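Local coordinates for protein putative hydantoin racemase (Klebsiella pneumoniae subsp. pneumoniae, PDB 3QVL) that probably interconverts the D and L forms of allantoin and related 5-monosubstituted hydantoins, as an isomerase of the HyuE racemase family, at residues A[57-62]-A[87-92]; A[221-224]-A[228-231]. One frame throughout, in Å; residues are numbered along the deposited sequence.

Contact 1: A[57-62]-A[87-92]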
loop_
_atom_site.group_PDB
_atom_site.type_symbol
_atom_site.label_atom_id
_atom_site.label_comp_id
_atom_site.label_asym_id
_atom_site.label_seq_id
_atom_site.Cartn_x
_atom_site.Cartn_y
_atom_site.Cartn_z
ATOM N N GLY A 57 12.769 30.496 0.511
ATOM C CA GLY A 57 12.224 31.627 1.262
ATOM C C GLY A 57 11.875 31.259 2.693
ATOM O O GLY A 57 12.094 32.050 3.615
ATOM N N VAL A 58 11.331 30.056 2.873
ATOM C CA VAL A 58 11.064 29.504 4.204
ATOM C C VAL A 58 12.362 29.400 5.008
ATOM O O VAL A 58 12.417 29.836 6.160
ATOM C CB VAL A 58 10.360 28.118 4.122
ATOM C CG1 VAL A 58 10.377 27.406 5.473
ATOM C CG2 VAL A 58 8.930 28.271 3.629
ATOM N N LEU A 59 13.401 28.848 4.381
ATOM C CA LEU A 59 14.704 28.658 5.026
ATOM C C LEU A 59 15.346 29.970 5.472
ATOM O O LEU A 59 15.980 30.027 6.529
ATOM C CB LEU A 59 15.658 27.881 4.111
ATOM C CG LEU A 59 15.332 26.410 3.833
ATOM C CD1 LEU A 59 16.296 25.837 2.805
ATOM C CD2 LEU A 59 15.356 25.579 5.113
ATOM N N GLU A 60 15.177 31.012 4.660
ATOM C CA GLU A 60 15.649 32.354 5.001
ATOM C C GLU A 60 14.992 32.855 6.286
ATOM O O GLU A 60 15.656 33.452 7.138
ATOM C CB GLU A 60 15.386 33.327 3.848
ATOM N N GLN A 61 13.693 32.597 6.426
ATOM C CA GLN A 61 12.952 32.987 7.625
ATOM C C GLN A 61 13.233 32.077 8.823
ATOM O O GLN A 61 13.257 32.546 9.961
ATOM C CB GLN A 61 11.447 33.076 7.345
ATOM C CG GLN A 61 11.036 34.254 6.452
ATOM C CD GLN A 61 11.536 35.603 6.957
ATOM O OE1 GLN A 61 12.116 36.383 6.199
ATOM N NE2 GLN A 61 11.322 35.881 8.239
ATOM N N ILE A 62 13.440 30.786 8.561
ATOM C CA ILE A 62 13.851 29.828 9.597
ATOM C C ILE A 62 15.162 30.286 10.240
ATOM O O ILE A 62 15.294 30.290 11.468
ATOM C CB ILE A 62 14.008 28.386 9.028
ATOM C CG1 ILE A 62 12.649 27.803 8.606
ATOM C CG2 ILE A 62 14.723 27.464 10.025
ATOM C CD1 ILE A 62 11.716 27.417 9.751
ATOM N N ARG A 87 13.266 21.667 9.224
ATOM C CA ARG A 87 13.480 20.884 10.442
ATOM C C ARG A 87 14.959 20.613 10.710
ATOM O O ARG A 87 15.376 20.524 11.866
ATOM C CB ARG A 87 12.682 19.580 10.401
ATOM C CG ARG A 87 11.199 19.797 10.618
ATOM C CD ARG A 87 10.411 18.505 10.622
ATOM N NE ARG A 87 8.998 18.781 10.868
ATOM C CZ ARG A 87 8.023 17.879 10.818
ATOM N NH1 ARG A 87 8.283 16.610 10.527
ATOM N NH2 ARG A 87 6.775 18.254 11.061
ATOM N N GLU A 88 15.741 20.496 9.640
ATOM C CA GLU A 88 17.191 20.358 9.751
ATOM C C GLU A 88 17.830 21.644 10.274
ATOM O O GLU A 88 18.667 21.602 11.178
ATOM C CB GLU A 88 17.811 19.984 8.404
ATOM C CG GLU A 88 17.550 18.551 7.961
ATOM C CD GLU A 88 18.309 18.176 6.697
ATOM O OE1 GLU A 88 18.931 19.061 6.076
ATOM O OE2 GLU A 88 18.291 16.986 6.329
ATOM N N LEU A 89 17.421 22.777 9.707
ATOM C CA LEU A 89 18.003 24.075 10.051
ATOM C C LEU A 89 17.569 24.581 11.429
ATOM O O LEU A 89 18.387 25.117 12.178
ATOM C CB LEU A 89 17.682 25.116 8.968
ATOM C CG LEU A 89 18.362 26.491 9.033
ATOM C CD1 LEU A 89 19.883 26.380 8.952
ATOM C CD2 LEU A 89 17.836 27.404 7.934
ATOM N N ALA A 90 16.291 24.405 11.758
ATOM C CA ALA A 90 15.740 24.913 13.016
ATOM C C ALA A 90 16.034 24.001 14.204
ATOM O O ALA A 90 16.205 22.790 14.044
ATOM C CB ALA A 90 14.241 25.143 12.888
ATOM N N GLN A 91 16.098 24.599 15.391
ATOM C CA GLN A 91 16.212 23.847 16.637
ATOM C C GLN A 91 14.820 23.506 17.165
ATOM O O GLN A 91 14.542 22.354 17.501
ATOM C CB GLN A 91 17.011 24.631 17.684
ATOM C CG GLN A 91 17.137 23.915 19.028
ATOM C CD GLN A 91 18.228 24.487 19.915
ATOM O OE1 GLN A 91 18.542 25.678 19.856
ATOM N NE2 GLN A 91 18.809 23.635 20.751
ATOM N N GLY A 92 13.954 24.515 17.233
ATOM C CA GLY A 92 12.560 24.321 17.620
ATOM C C GLY A 92 11.792 23.570 16.546
ATOM O O GLY A 92 12.219 23.541 15.387
#
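Leu89 reaches out from the last turn of helix 83-89 and sets its CD2 methyl into the angle between Leu59 and Ile62, which lie one turn apart on helix 48-68. Its CG stands anti to the backbone N (chi1 -171°), a torsion that carries the branched end across to the other helix. There the methyl has three separate neighbours in three directions. Leu89 CD2 rests 3.8 Å from Ile62 CG2. Leu89 CD2 also lies 3.5 Å from the carbonyl oxygen Leu59 O, and Leu89 CD2 is 4.2 Å from Leu59 CD2. The side chains of Leu89 and Ile62 run in opposite directions and slide past each other, so that Ile62 CG2 also lies alongside CB and CG of Leu89, each at 3.9 Å. Leu59 and Leu89, by contrast, are set obliquely and their side chains meet through single methyls.

Ile62 CG2 serves both Leu89 and Ala90. With chi1 at -68°, CG1 stands beside the backbone N and CG2 anti to it, where Ile62 CG2 meets Ala90 CB at 3.7 Å. Ala90 is the first residue to leave helical geometry, with psi at 152°, and Ala90 CA lies 6.3 Å from Ile62 CA, the closest CA pair across the segments. Strand 72-75 closes in through His73, which touches both Ile62 and Ala90, while Phe49 of the second subunit packs on Leu59 and Leu89.

No hydrogen bond or salt bridge crosses between residues 57-62 and 87-92, and all four touching residues are buried. These segments therefore meet through methyls and one carbonyl oxygen, by dispersion and the exclusion of water; a weak hydrogen bond from Arg66 NH1 to Leu89 O adds a polar link between the two helices.

Contact 2: A[221-224]-A[228-231]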
loop_
_atom_site.group_PDB
_atom_site.type_symbol
_atom_site.label_atom_id
_atom_site.label_comp_id
_atom_site.label_asym_id
_atom_site.label_seq_id
_atom_site.Cartn_x
_atom_site.Cartn_y
_atom_site.Cartn_z
ATOM N N THR A 221 12.608 18.947 17.380
ATOM C CA THR A 221 13.106 18.120 16.282
ATOM C C THR A 221 14.317 17.294 16.710
ATOM O O THR A 221 15.249 17.815 17.329
ATOM C CB THR A 221 13.474 18.987 15.057
ATOM O OG1 THR A 221 12.357 19.810 14.704
ATOM C CG2 THR A 221 13.852 18.118 13.859
ATOM N N SER A 222 14.281 16.002 16.390
ATOM C CA SER A 222 15.401 15.109 16.653
ATOM C C SER A 222 16.608 15.517 15.822
ATOM O O SER A 222 16.509 15.674 14.602
ATOM C CB SER A 222 15.026 13.663 16.329
ATOM O OG SER A 222 16.111 12.791 16.596
ATOM N N LYS A 223 17.742 15.692 16.492
ATOM C CA LYS A 223 18.999 15.996 15.816
ATOM C C LYS A 223 19.857 14.740 15.676
ATOM O O LYS A 223 21.057 14.811 15.393
ATOM C CB LYS A 223 19.751 17.120 16.540
ATOM C CG LYS A 223 19.052 18.476 16.473
ATOM C CD LYS A 223 18.932 18.972 15.034
ATOM C CE LYS A 223 17.825 19.994 14.889
ATOM N NZ LYS A 223 17.603 20.356 13.461
ATOM N N HIS A 224 19.218 13.591 15.877
ATOM C CA HIS A 224 19.842 12.291 15.685
ATOM C C HIS A 224 19.471 11.742 14.312
ATOM O O HIS A 224 18.341 11.296 14.092
ATOM C CB HIS A 224 19.403 11.329 16.794
ATOM C CG HIS A 224 19.867 9.918 16.601
ATOM N ND1 HIS A 224 21.142 9.505 16.921
ATOM C CD2 HIS A 224 19.221 8.824 16.134
ATOM C CE1 HIS A 224 21.265 8.217 16.652
ATOM N NE2 HIS A 224 20.114 7.779 16.174
ATOM N N ALA A 228 19.169 16.018 11.595
ATOM C CA ALA A 228 20.293 16.701 12.225
ATOM C C ALA A 228 20.584 18.001 11.482
ATOM O O ALA A 228 20.192 18.159 10.321
ATOM C CB ALA A 228 21.522 15.804 12.220
ATOM N N PHE A 229 21.258 18.931 12.153
ATOM C CA PHE A 229 21.683 20.173 11.513
ATOM C C PHE A 229 22.465 19.856 10.237
ATOM O O PHE A 229 23.182 18.853 10.189
ATOM C CB PHE A 229 22.530 21.022 12.467
ATOM C CG PHE A 229 21.776 21.525 13.669
ATOM C CD1 PHE A 229 20.768 22.477 13.531
ATOM C CD2 PHE A 229 22.081 21.053 14.942
ATOM C CE1 PHE A 229 20.069 22.946 14.643
ATOM C CE2 PHE A 229 21.391 21.518 16.061
ATOM C CZ PHE A 229 20.383 22.465 15.911
ATOM N N PRO A 230 22.316 20.694 9.194
ATOM C CA PRO A 230 23.004 20.443 7.927
ATOM C C PRO A 230 24.507 20.273 8.127
ATOM O O PRO A 230 25.091 20.921 9.000
ATOM C CB PRO A 230 22.723 21.710 7.118
ATOM C CG PRO A 230 21.464 22.248 7.687
ATOM C CD PRO A 230 21.505 21.925 9.143
ATOM N N GLU A 231 25.119 19.396 7.333
ATOM C CA GLU A 231 26.564 19.185 7.384
ATOM C C GLU A 231 27.286 20.497 7.092
ATOM O O GLU A 231 26.863 21.261 6.222
ATOM C CB GLU A 231 26.999 18.106 6.384
ATOM C CG GLU A 231 26.305 16.750 6.549
ATOM C CD GLU A 231 26.578 16.087 7.892
ATOM O OE1 GLU A 231 27.729 16.148 8.379
ATOM O OE2 GLU A 231 25.636 15.494 8.459
#
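Lys223 lays the aliphatic part of its side chain over one face of the Phe229 ring. CD sits over the middle of the ring, 3.7 Å from the centroid and 12° off the normal, a CH-pi contact. CE continues over the CZ and CE1 side, and NZ ends 4.1 Å from the centroid, still over the same face at 25° off the normal, in cation-pi range. The two side chains cross at about a right angle. A bend at chi2 (-62°) folds the lysine chain onto the aromatic face. Beside these pi contacts, Ala228 CB packs 3.4 Å from Lys223 O.

Lys223 NZ also gathers backbone oxygens directly: those of Arg87 and Ala90, and weakly Glu88, at the C-terminal end of helix 83-89, and Leu227 O of its own loop. It thereby fastens the loop to that helix end. Next along the chain, Ser222 OG accepts from His224 N at 3.3 Å in an ST turn, and the same OG is bonded to Gly176 O of the third subunit. Arg120 of the second subunit also bonds to the carbonyl oxygens of Ala228 and Phe229 and forms a salt bridge with Glu231.

No hydrogen bond joins the two segments directly. One lysine thus couples the two sides of this short loop by pi contacts along its chain, while carbonyl dipoles and the aromatic face would together be expected to stabilise its positive charge.

In the fold
Lys223 connects the two contacts: its ammonium group ties the loop of contact 2 to the backbone at the helix end used by contact 1. Phe229 CD1 also approaches Glu88 O, at 3.3 Å. Contact 1 is buried and joins two helices largely through methyl groups; contact 2 is only partly buried and holds a loop after helix 203-216 by cation-pi and CH-pi interactions. Its centre is about 22 Å from the centre of the chain, against about 14 Å for that of contact 1. Both touch the second subunit, with Phe49 there packing against each and Arg120 there bridging to Glu88 and Glu231.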